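Local coordinates for protein formiminotetrahydrofolate cyclodeaminase (Thermotoga maritima, PDB 1O5H) that probably catalyses the cyclodeamination of 5-formiminotetrahydrofolate, releasing ammonia and forming 5,10-methenyltetrahydrofolate, at residues H133-F141 / C198-L206. Numbering follows the deposited sequence.
Sequences HELEKLAEF and CYQRVKKML
Glu136 and Arg201 form a salt bridge between the two helices. Arg201 NH2 donates to Glu136 OE1 at 3.0 Å, on the syn side of the carboxylate and tilted out of its plane. Arg201 NE makes weak bonds to both oxygens, the one to Glu136 OE2 at 3.0 Å. The carboxylate sits at the guanidinium edge, with the two planes turned 49° apart. The glutamate reaches it as an extended chain, CG anti to the backbone N (chi1 -168°). With an alanine in place of Glu136, Arg201 would probably lack this countercharge and its guanidinium would be freer to turn.

A sulfur-aromatic contact lies next to this pair. Cys198 SG sits over one face of the His133 ring, 3.7 Å from the ring centroid.

The apolar contacts centre on Ala139. Ala139 CB meets CG1 of Val202, CG of Leu206 and, at 3.8 Å, SE of selenomethionine Met205. Val202 CG2 packs on the backbone of Glu136, 3.6 Å from Glu136 CA. Leu135 CB lies 4.4 Å from Val202 CG2, and the leucine side chain also touches Ala51 of helix 36-56 and Thr150 and Ala153 of helix 147-172.

The axes run nearly parallel, 19° apart and 8.9 Å at closest approach. This is side-by-side packing of the C-terminal ends of helices 107-141 and 178-206 within the all-helical cyclodeaminase fold.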
loop_
_atom_site.group_PDB
_atom_site.type_symbol
_atom_site.label_atom_id
_atom_site.label_comp_id
_atom_site.label_asym_id
_atom_site.label_seq_id
_atom_site.Cartn_x
_atom_site.Cartn_y
_atom_site.Cartn_z
ATOM N N HIS A 133 -0.286 -16.373 1.449
ATOM C CA HIS A 133 -0.614 -17.756 1.098
ATOM C C HIS A 133 -1.827 -17.838 0.185
ATOM O O HIS A 133 -1.874 -18.692 -0.710
ATOM C CB HIS A 133 -0.810 -18.659 2.331
ATOM C CG HIS A 133 0.474 -19.193 2.902
ATOM N ND1 HIS A 133 1.241 -20.145 2.260
ATOM C CD2 HIS A 133 1.127 -18.908 4.057
ATOM C CE1 HIS A 133 2.311 -20.419 2.991
ATOM N NE2 HIS A 133 2.267 -19.681 4.086
ATOM N N GLU A 134 -2.799 -16.953 0.376
ATOM C CA GLU A 134 -3.967 -16.971 -0.483
ATOM C C GLU A 134 -3.642 -16.440 -1.867
ATOM O O GLU A 134 -4.167 -16.937 -2.880
ATOM C CB GLU A 134 -5.122 -16.184 0.120
ATOM C CG GLU A 134 -5.557 -16.620 1.520
ATOM C CD GLU A 134 -6.176 -18.005 1.593
ATOM O OE1 GLU A 134 -5.804 -18.908 0.818
ATOM O OE2 GLU A 134 -7.039 -18.208 2.465
ATOM N N LEU A 135 -2.770 -15.435 -1.912
ATOM C CA LEU A 135 -2.356 -14.859 -3.178
ATOM C C LEU A 135 -1.607 -15.909 -3.920
ATOM O O LEU A 135 -1.744 -16.004 -5.127
ATOM C CB LEU A 135 -1.512 -13.606 -2.990
ATOM C CG LEU A 135 -2.309 -12.390 -2.503
ATOM C CD1 LEU A 135 -1.481 -11.156 -2.397
ATOM C CD2 LEU A 135 -3.466 -12.114 -3.433
ATOM N N GLU A 136 -0.861 -16.760 -3.223
ATOM C CA GLU A 136 -0.224 -17.854 -3.954
ATOM C C GLU A 136 -1.271 -18.808 -4.571
ATOM O O GLU A 136 -1.158 -19.211 -5.743
ATOM C CB GLU A 136 0.773 -18.615 -3.106
ATOM C CG GLU A 136 1.615 -19.529 -3.956
ATOM C CD GLU A 136 2.653 -20.290 -3.174
ATOM O OE1 GLU A 136 3.030 -19.878 -2.053
ATOM O OE2 GLU A 136 3.114 -21.315 -3.715
ATOM N N LYS A 137 -2.298 -19.152 -3.803
ATOM C CA LYS A 137 -3.358 -19.988 -4.346
ATOM C C LYS A 137 -4.040 -19.274 -5.498
ATOM O O LYS A 137 -4.273 -19.878 -6.539
ATOM C CB LYS A 137 -4.347 -20.425 -3.265
ATOM C CG LYS A 137 -3.797 -21.577 -2.421
ATOM C CD LYS A 137 -4.528 -21.778 -1.094
ATOM C CE LYS A 137 -3.802 -22.817 -0.256
ATOM N NZ LYS A 137 -4.702 -23.487 0.714
ATOM N N LEU A 138 -4.300 -17.977 -5.351
ATOM C CA LEU A 138 -4.956 -17.251 -6.435
ATOM C C LEU A 138 -4.090 -17.160 -7.714
ATOM O O LEU A 138 -4.579 -17.347 -8.823
ATOM C CB LEU A 138 -5.371 -15.867 -5.967
ATOM C CG LEU A 138 -6.464 -15.829 -4.903
ATOM C CD1 LEU A 138 -6.659 -14.424 -4.420
ATOM C CD2 LEU A 138 -7.779 -16.374 -5.412
ATOM N N ALA A 139 -2.798 -16.884 -7.555
ATOM C CA ALA A 139 -1.902 -16.883 -8.692
ATOM C C ALA A 139 -2.046 -18.164 -9.477
ATOM O O ALA A 139 -1.987 -18.147 -10.710
ATOM C CB ALA A 139 -0.468 -16.732 -8.244
ATOM N N GLU A 140 -2.237 -19.280 -8.780
ATOM C CA GLU A 140 -2.131 -20.568 -9.451
ATOM C C GLU A 140 -3.463 -21.063 -9.985
ATOM O O GLU A 140 -3.544 -21.521 -11.099
ATOM C CB GLU A 140 -1.500 -21.599 -8.519
ATOM C CG GLU A 140 -1.074 -22.883 -9.211
ATOM C CD GLU A 140 -0.554 -23.917 -8.227
ATOM O OE1 GLU A 140 -0.195 -23.531 -7.076
ATOM O OE2 GLU A 140 -0.508 -25.115 -8.611
ATOM N N PHE A 141 -4.508 -20.929 -9.177
ATOM C CA PHE A 141 -5.823 -21.504 -9.466
ATOM C C PHE A 141 -6.895 -20.468 -9.721
ATOM O O PHE A 141 -7.992 -20.805 -10.091
ATOM C CB PHE A 141 -6.273 -22.379 -8.307
ATOM C CG PHE A 141 -5.325 -23.489 -7.991
ATOM C CD1 PHE A 141 -5.134 -24.545 -8.895
ATOM C CD2 PHE A 141 -4.622 -23.493 -6.784
ATOM C CE1 PHE A 141 -4.252 -25.592 -8.603
ATOM C CE2 PHE A 141 -3.732 -24.534 -6.468
ATOM C CZ PHE A 141 -3.545 -25.589 -7.376
ATOM N N CYS A 198 6.159 -16.846 -0.584
ATOM C CA CYS A 198 4.926 -16.676 -1.345
ATOM C C CYS A 198 5.052 -15.518 -2.340
ATOM O O CYS A 198 4.726 -15.636 -3.509
ATOM C CB CYS A 198 3.765 -16.411 -0.400
ATOM S SG CYS A 198 3.195 -17.869 0.517
ATOM N N TYR A 199 5.555 -14.397 -1.867
ATOM C CA TYR A 199 5.664 -13.219 -2.680
ATOM C C TYR A 199 6.455 -13.460 -3.960
ATOM O O TYR A 199 5.994 -13.142 -5.070
ATOM C CB TYR A 199 6.359 -12.140 -1.890
ATOM C CG TYR A 199 6.549 -10.882 -2.662
ATOM C CD1 TYR A 199 5.449 -10.234 -3.222
ATOM C CD2 TYR A 199 7.821 -10.307 -2.808
ATOM C CE1 TYR A 199 5.588 -9.040 -3.939
ATOM C CE2 TYR A 199 7.985 -9.123 -3.514
ATOM C CZ TYR A 199 6.850 -8.499 -4.083
ATOM O OH TYR A 199 6.962 -7.348 -4.793
ATOM N N GLN A 200 7.656 -13.991 -3.792
ATOM C CA GLN A 200 8.527 -14.276 -4.905
ATOM C C GLN A 200 7.864 -15.284 -5.867
ATOM O O GLN A 200 7.804 -15.043 -7.081
ATOM C CB GLN A 200 9.846 -14.805 -4.372
ATOM C CG GLN A 200 11.057 -14.127 -4.970
ATOM C CD GLN A 200 11.221 -12.703 -4.490
ATOM O OE1 GLN A 200 11.004 -11.747 -5.244
ATOM N NE2 GLN A 200 11.591 -12.556 -3.230
ATOM N N ARG A 201 7.333 -16.389 -5.328
ATOM C CA ARG A 201 6.594 -17.340 -6.153
ATOM C C ARG A 201 5.478 -16.629 -6.918
ATOM O O ARG A 201 5.392 -16.778 -8.121
ATOM C CB ARG A 201 6.079 -18.541 -5.346
ATOM C CG ARG A 201 7.150 -19.575 -5.037
ATOM C CD ARG A 201 6.626 -20.817 -4.354
ATOM N NE ARG A 201 5.915 -20.501 -3.107
ATOM C CZ ARG A 201 6.502 -20.271 -1.935
ATOM N NH1 ARG A 201 7.828 -20.308 -1.822
ATOM N NH2 ARG A 201 5.764 -20.005 -0.865
ATOM N N VAL A 202 4.652 -15.837 -6.244
ATOM C CA VAL A 202 3.568 -15.165 -6.943
ATOM C C VAL A 202 4.118 -14.303 -8.074
ATOM O O VAL A 202 3.738 -14.491 -9.237
ATOM C CB VAL A 202 2.726 -14.329 -6.029
ATOM C CG1 VAL A 202 1.730 -13.502 -6.857
ATOM C CG2 VAL A 202 2.019 -15.228 -5.029
ATOM N N LYS A 203 5.016 -13.368 -7.753
ATOM C CA LYS A 203 5.757 -12.666 -8.800
ATOM C C LYS A 203 6.303 -13.583 -9.947
ATOM O O LYS A 203 6.064 -13.317 -11.114
ATOM C CB LYS A 203 6.862 -11.834 -8.190
ATOM C CG LYS A 203 6.436 -10.393 -7.895
ATOM C CD LYS A 203 7.473 -9.686 -7.057
ATOM C CE LYS A 203 8.549 -8.984 -7.867
ATOM N NZ LYS A 203 8.235 -7.522 -8.008
ATOM N N LYS A 204 6.995 -14.668 -9.617
ATOM C CA LYS A 204 7.596 -15.507 -10.639
ATOM C C LYS A 204 6.494 -16.091 -11.523
ATOM O O LYS A 204 6.533 -15.924 -12.727
ATOM C CB LYS A 204 8.463 -16.594 -9.982
ATOM C CG LYS A 204 9.462 -17.314 -10.898
HETATM N N MSE A 205 5.498 -16.731 -10.915
HETATM C CA MSE A 205 4.307 -17.211 -11.610
HETATM C C MSE A 205 3.579 -16.161 -12.468
HETATM O O MSE A 205 3.148 -16.445 -13.559
HETATM C CB MSE A 205 3.345 -17.753 -10.582
HETATM C CG MSE A 205 2.656 -19.052 -10.941
HETATM SE SE MSE A 205 1.768 -19.592 -9.296
HETATM C CE MSE A 205 3.406 -19.726 -8.011
ATOM N N LEU A 206 3.468 -14.934 -11.996
ATOM C CA LEU A 206 2.640 -13.977 -12.690
ATOM C C LEU A 206 3.368 -12.920 -13.503
ATOM O O LEU A 206 2.722 -12.127 -14.178
ATOM C CB LEU A 206 1.712 -13.288 -11.694
ATOM C CG LEU A 206 0.646 -14.149 -11.034
ATOM C CD1 LEU A 206 -0.411 -13.269 -10.436
ATOM C CD2 LEU A 206 0.048 -15.069 -12.060
#